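PDB 2QVT: AvrL567-D, which acts as an avirulence protein of the flax rust fungus Melampsora lini, probably recognised by matching flax resistance proteins to trigger plant disease resistance. Local coordinates for residues Gly101-Asn106 with Ala112-His117; Ala132-Ile135 with Asp140-Lys143. All blocks are in the same frame, centred on the assembly; numbering follows the deposited sequence.

Interaction 1: residues Gly101-Asn106 with Ala112-His117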
loop_
_atom_site.group_PDB
_atom_site.type_symbol
_atom_site.label_atom_id
_atom_site.label_comp_id
_atom_site.label_asym_id
_atom_site.label_seq_id
_atom_site.Cartn_x
_atom_site.Cartn_y
_atom_site.Cartn_z
ATOM N N GLY A 101 6.371 -4.058 -3.318
ATOM C CA GLY A 101 6.199 -4.880 -4.508
ATOM C C GLY A 101 5.465 -4.062 -5.556
ATOM O O GLY A 101 5.385 -2.833 -5.449
ATOM N N THR A 102 4.962 -4.729 -6.590
ATOM C CA THR A 102 4.397 -4.001 -7.710
ATOM C C THR A 102 2.962 -4.404 -7.850
ATOM O O THR A 102 2.578 -5.487 -7.442
ATOM C CB THR A 102 5.155 -4.224 -9.076
ATOM O OG1 THR A 102 5.213 -5.621 -9.346
ATOM C CG2 THR A 102 6.602 -3.622 -9.062
ATOM N N VAL A 103 2.167 -3.489 -8.401
ATOM C CA VAL A 103 0.825 -3.805 -8.763
ATOM C C VAL A 103 0.708 -3.502 -10.263
ATOM O O VAL A 103 1.542 -2.787 -10.822
ATOM C CB VAL A 103 -0.192 -3.043 -7.866
ATOM C CG1 VAL A 103 -0.108 -3.569 -6.412
ATOM C CG2 VAL A 103 0.051 -1.558 -7.923
ATOM N N ASN A 104 -0.305 -4.040 -10.924
ATOM C CA ASN A 104 -0.457 -3.730 -12.334
ATOM C C ASN A 104 -1.921 -3.615 -12.767
ATOM O O ASN A 104 -2.838 -3.985 -12.016
ATOM C CB ASN A 104 0.323 -4.743 -13.185
ATOM C CG ASN A 104 -0.113 -6.138 -12.940
ATOM O OD1 ASN A 104 -1.174 -6.526 -13.397
ATOM N ND2 ASN A 104 0.685 -6.905 -12.178
ATOM N N SER A 105 -2.113 -3.042 -13.957
ATOM C CA SER A 105 -3.433 -2.894 -14.575
ATOM C C SER A 105 -4.168 -4.219 -14.911
ATOM O O SER A 105 -5.360 -4.201 -15.177
ATOM C CB SER A 105 -3.355 -1.979 -15.807
ATOM O OG SER A 105 -2.416 -2.483 -16.748
ATOM N N ASN A 106 -3.468 -5.360 -14.860
ATOM C CA ASN A 106 -4.199 -6.640 -14.927
ATOM C C ASN A 106 -4.729 -7.192 -13.608
ATOM O O ASN A 106 -5.387 -8.223 -13.622
ATOM C CB ASN A 106 -3.411 -7.722 -15.688
ATOM C CG ASN A 106 -3.380 -7.441 -17.163
ATOM O OD1 ASN A 106 -4.277 -6.788 -17.700
ATOM N ND2 ASN A 106 -2.325 -7.879 -17.819
ATOM N N ALA A 112 -5.530 -8.372 -5.074
ATOM C CA ALA A 112 -4.180 -8.940 -5.102
ATOM C C ALA A 112 -3.185 -8.409 -4.042
ATOM O O ALA A 112 -3.172 -7.222 -3.719
ATOM C CB ALA A 112 -3.598 -8.772 -6.453
ATOM N N GLN A 113 -2.348 -9.313 -3.531
ATOM C CA GLN A 113 -1.077 -8.949 -2.910
ATOM C C GLN A 113 -0.166 -8.218 -3.925
ATOM O O GLN A 113 -0.156 -8.567 -5.120
ATOM C CB GLN A 113 -0.348 -10.220 -2.407
ATOM C CG GLN A 113 -1.008 -10.840 -1.179
ATOM C CD GLN A 113 -0.312 -12.090 -0.635
ATOM O OE1 GLN A 113 -0.983 -13.027 -0.218
ATOM N NE2 GLN A 113 1.001 -12.101 -0.616
ATOM N N ALA A 114 0.588 -7.215 -3.459
ATOM C CA ALA A 114 1.705 -6.723 -4.242
ATOM C C ALA A 114 2.641 -7.902 -4.641
ATOM O O ALA A 114 2.897 -8.835 -3.854
ATOM C CB ALA A 114 2.469 -5.649 -3.489
ATOM N N HIS A 115 3.118 -7.843 -5.881
ATOM C CA HIS A 115 4.076 -8.800 -6.425
ATOM C C HIS A 115 5.504 -8.414 -5.992
ATOM O O HIS A 115 5.995 -7.319 -6.293
ATOM C CB HIS A 115 3.891 -8.894 -7.961
ATOM C CG HIS A 115 4.696 -9.971 -8.603
ATOM N ND1 HIS A 115 4.873 -10.055 -9.969
ATOM C CD2 HIS A 115 5.412 -10.993 -8.066
ATOM C CE1 HIS A 115 5.650 -11.089 -10.244
ATOM N NE2 HIS A 115 5.994 -11.670 -9.106
ATOM N N ARG A 116 6.142 -9.289 -5.226
ATOM C CA ARG A 116 7.447 -8.984 -4.654
ATOM C C ARG A 116 8.559 -9.495 -5.579
ATOM O O ARG A 116 8.459 -10.615 -6.082
ATOM C CB ARG A 116 7.583 -9.588 -3.241
ATOM C CG ARG A 116 6.491 -9.132 -2.247
ATOM C CD ARG A 116 6.731 -9.685 -0.829
ATOM N NE ARG A 116 6.984 -11.129 -0.832
ATOM C CZ ARG A 116 7.714 -11.799 0.067
ATOM N NH1 ARG A 116 8.294 -11.179 1.097
ATOM N NH2 ARG A 116 7.870 -13.114 -0.070
ATOM N N HIS A 117 9.600 -8.682 -5.793
ATOM C CA HIS A 117 10.689 -8.995 -6.745
ATOM C C HIS A 117 12.023 -9.234 -6.042
ATOM O O HIS A 117 12.970 -9.782 -6.638
ATOM C CB HIS A 117 10.853 -7.875 -7.785
ATOM C CG HIS A 117 9.578 -7.545 -8.499
ATOM N ND1 HIS A 117 9.243 -8.102 -9.715
ATOM C CD2 HIS A 117 8.533 -6.759 -8.140
ATOM C CE1 HIS A 117 8.054 -7.654 -10.084
ATOM N NE2 HIS A 117 7.601 -6.838 -9.148
#
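T102 and H115 form a single antiparallel bridge, a hydrogen-bonded pair that adds one rung to the outer edge of strand 98-104. T102 N gives to H115 O at 2.8 Å, while H115 N returns to T102 O at 2.9 Å. Packing is tightest beside this rung: G101 CA comes within 3.0 Å of H115 O, an approach open to a residue without a side chain. Next to it, A114 CB lies 3.9 Å from G101 CA, and V103 CG1 touches A114 more loosely. V103 and A114 also both rest on F69 of strand 67-71.

The solvent side is made of histidines. H117 reaches back across the T102 side chain, and H117 NE2 and T102 OG1 share a hydrogen bond of 2.7 Å, with the hydroxyl in the ring plane. OG1 is placed for this by a chi1 of 55°, between the backbone N and the carbonyl carbon. CE1 of H117 also hangs over the rim of one face of the H115 ring, whereas R116 turns outward and bonds T121 O through NH1. An in-plane bond at the ring nitrogen would limit how far the exposed H117 ring can turn, and it brings to three the hydrogen bonds centred on T102.

Interaction 2: residues Ala132-Ile135 with Asp140-Lys143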
loop_
_atom_site.group_PDB
_atom_site.type_symbol
_atom_site.label_atom_id
_atom_site.label_comp_id
_atom_site.label_asym_id
_atom_site.label_seq_id
_atom_site.Cartn_x
_atom_site.Cartn_y
_atom_site.Cartn_z
ATOM N N ALA A 132 1.349 7.289 14.451
ATOM C CA ALA A 132 0.278 7.619 15.441
ATOM C C ALA A 132 -0.727 8.542 14.820
ATOM O O ALA A 132 -0.358 9.489 14.098
ATOM C CB ALA A 132 0.834 8.247 16.725
ATOM N N ASN A 133 -2.000 8.244 15.066
ATOM C CA ASN A 133 -3.063 9.139 14.638
ATOM C C ASN A 133 -2.863 10.579 15.149
ATOM O O ASN A 133 -2.430 10.784 16.295
ATOM C CB ASN A 133 -4.428 8.613 15.117
ATOM C CG ASN A 133 -5.569 9.118 14.254
ATOM O OD1 ASN A 133 -5.939 10.296 14.328
ATOM N ND2 ASN A 133 -6.118 8.241 13.404
ATOM N N ASP A 134 -3.224 11.565 14.312
ATOM C CA ASP A 134 -3.294 12.989 14.714
ATOM C C ASP A 134 -4.136 13.190 16.001
ATOM O O ASP A 134 -3.820 14.029 16.859
ATOM C CB ASP A 134 -3.880 13.817 13.543
ATOM C CG ASP A 134 -2.959 13.820 12.261
ATOM O OD1 ASP A 134 -1.962 13.022 12.196
ATOM O OD2 ASP A 134 -3.252 14.617 11.324
ATOM N N ILE A 135 -5.200 12.398 16.138
ATOM C CA ILE A 135 -6.055 12.460 17.310
ATOM C C ILE A 135 -5.843 11.214 18.143
ATOM O O ILE A 135 -5.952 10.120 17.622
ATOM C CB ILE A 135 -7.550 12.679 16.922
ATOM C CG1 ILE A 135 -7.693 13.998 16.118
ATOM C CG2 ILE A 135 -8.459 12.724 18.171
ATOM C CD1 ILE A 135 -8.928 14.114 15.329
ATOM N N ASP A 140 -3.698 4.197 14.124
ATOM C CA ASP A 140 -2.477 4.392 13.366
ATOM C C ASP A 140 -2.764 4.263 11.868
ATOM O O ASP A 140 -3.765 3.695 11.460
ATOM C CB ASP A 140 -1.467 3.262 13.702
ATOM C CG ASP A 140 -1.017 3.240 15.184
ATOM O OD1 ASP A 140 -1.246 4.189 15.996
ATOM O OD2 ASP A 140 -0.382 2.227 15.540
ATOM N N TYR A 141 -1.838 4.718 11.039
ATOM C CA TYR A 141 -1.938 4.491 9.616
ATOM C C TYR A 141 -0.563 4.208 9.035
ATOM O O TYR A 141 0.462 4.508 9.667
ATOM C CB TYR A 141 -2.504 5.736 8.902
ATOM C CG TYR A 141 -1.772 7.036 9.203
ATOM C CD1 TYR A 141 -0.746 7.477 8.373
ATOM C CD2 TYR A 141 -2.068 7.785 10.335
ATOM C CE1 TYR A 141 -0.078 8.648 8.639
ATOM C CE2 TYR A 141 -1.378 8.966 10.612
ATOM C CZ TYR A 141 -0.389 9.389 9.751
ATOM O OH TYR A 141 0.325 10.555 9.963
ATOM N N ILE A 142 -0.560 3.695 7.798
ATOM C CA ILE A 142 0.674 3.576 7.018
ATOM C C ILE A 142 0.603 4.625 5.890
ATOM O O ILE A 142 -0.452 5.191 5.635
ATOM C CB ILE A 142 0.860 2.133 6.473
ATOM C CG1 ILE A 142 -0.262 1.772 5.484
ATOM C CG2 ILE A 142 0.838 1.118 7.621
ATOM C CD1 ILE A 142 -0.006 0.431 4.776
ATOM N N LYS A 143 1.723 4.931 5.257
ATOM C CA LYS A 143 1.689 5.887 4.181
ATOM C C LYS A 143 2.120 5.133 2.952
ATOM O O LYS A 143 3.234 4.586 2.922
ATOM C CB LYS A 143 2.655 7.037 4.447
ATOM C CG LYS A 143 2.209 8.057 5.544
ATOM C CD LYS A 143 3.320 9.075 5.680
ATOM C CE LYS A 143 3.118 9.997 6.854
ATOM N NZ LYS A 143 4.202 11.047 6.806
HETATM O O HOH W 1 -2.877 5.966 16.711
#
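The ring of Y141 runs its CE2 edge along the backbone of A132 and N133, just ahead of the Asx turn that N133 starts where the long loop doubles back toward strand 141-148. Y141 CE2 lies 3.7 Å from A132 O, approached obliquely, while N133 CA sits farther off but near the ring plane. A chi1 of 53° puts CG of Y141 between its backbone N and carbonyl carbon and sends the ring toward the loop. There it also meets F131, with the two planes nearly parallel, and Y42 of strand 39-42 at a steeper tilt.

At the far end of the ring, the D134 side chain crosses at about a right angle, its carboxylate turned 75° to the ring plane. D134 OD1 stops 4.0 Å from Y141 OH, too long to count as a hydrogen bond. The carboxylate is committed to the sheet instead, through a salt bridge from OD2 to R40.

No direct hydrogen bond joins the two segments, and a water takes over that job just ahead of the strand. It accepts from N133 N at 2.9 Å and donates to D140 OD1 at 2.5 Å, shorter than usual, so the exact length is doubtful. D140 OD1 also lies 3.8 Å from A132 CA, so the D140 carboxylate comes back toward the loop although its CB points away. N133 itself is gripped at both ends of its amide: ND2 gives to P139 O across the bend, and N133 OD1 accepts from I135 N at 2.9 Å, almost straight at 169°, in the carbonyl plane and on a lone pair.

Starting from the N terminus, the chain lays down strand 39-42, the 48-51/55-59/67-71 sheet and strand 81-86 before either contact forms. Strand 98-104 then ends in interaction 1, which closes a short excursion, with five residues between 101-106 and 112-117. The loop wanders on to 132-135, where interaction 2 closes a second bend across four residues and delivers the chain into strand 141-148. The two are in series, neither nested nor crossing, with centres about 25 Å apart on opposite sides of the chain's centre. Interaction 1 sits on an outermost strand, facing 67-71; interaction 2 lies beside 39-42, at the sheet's other border.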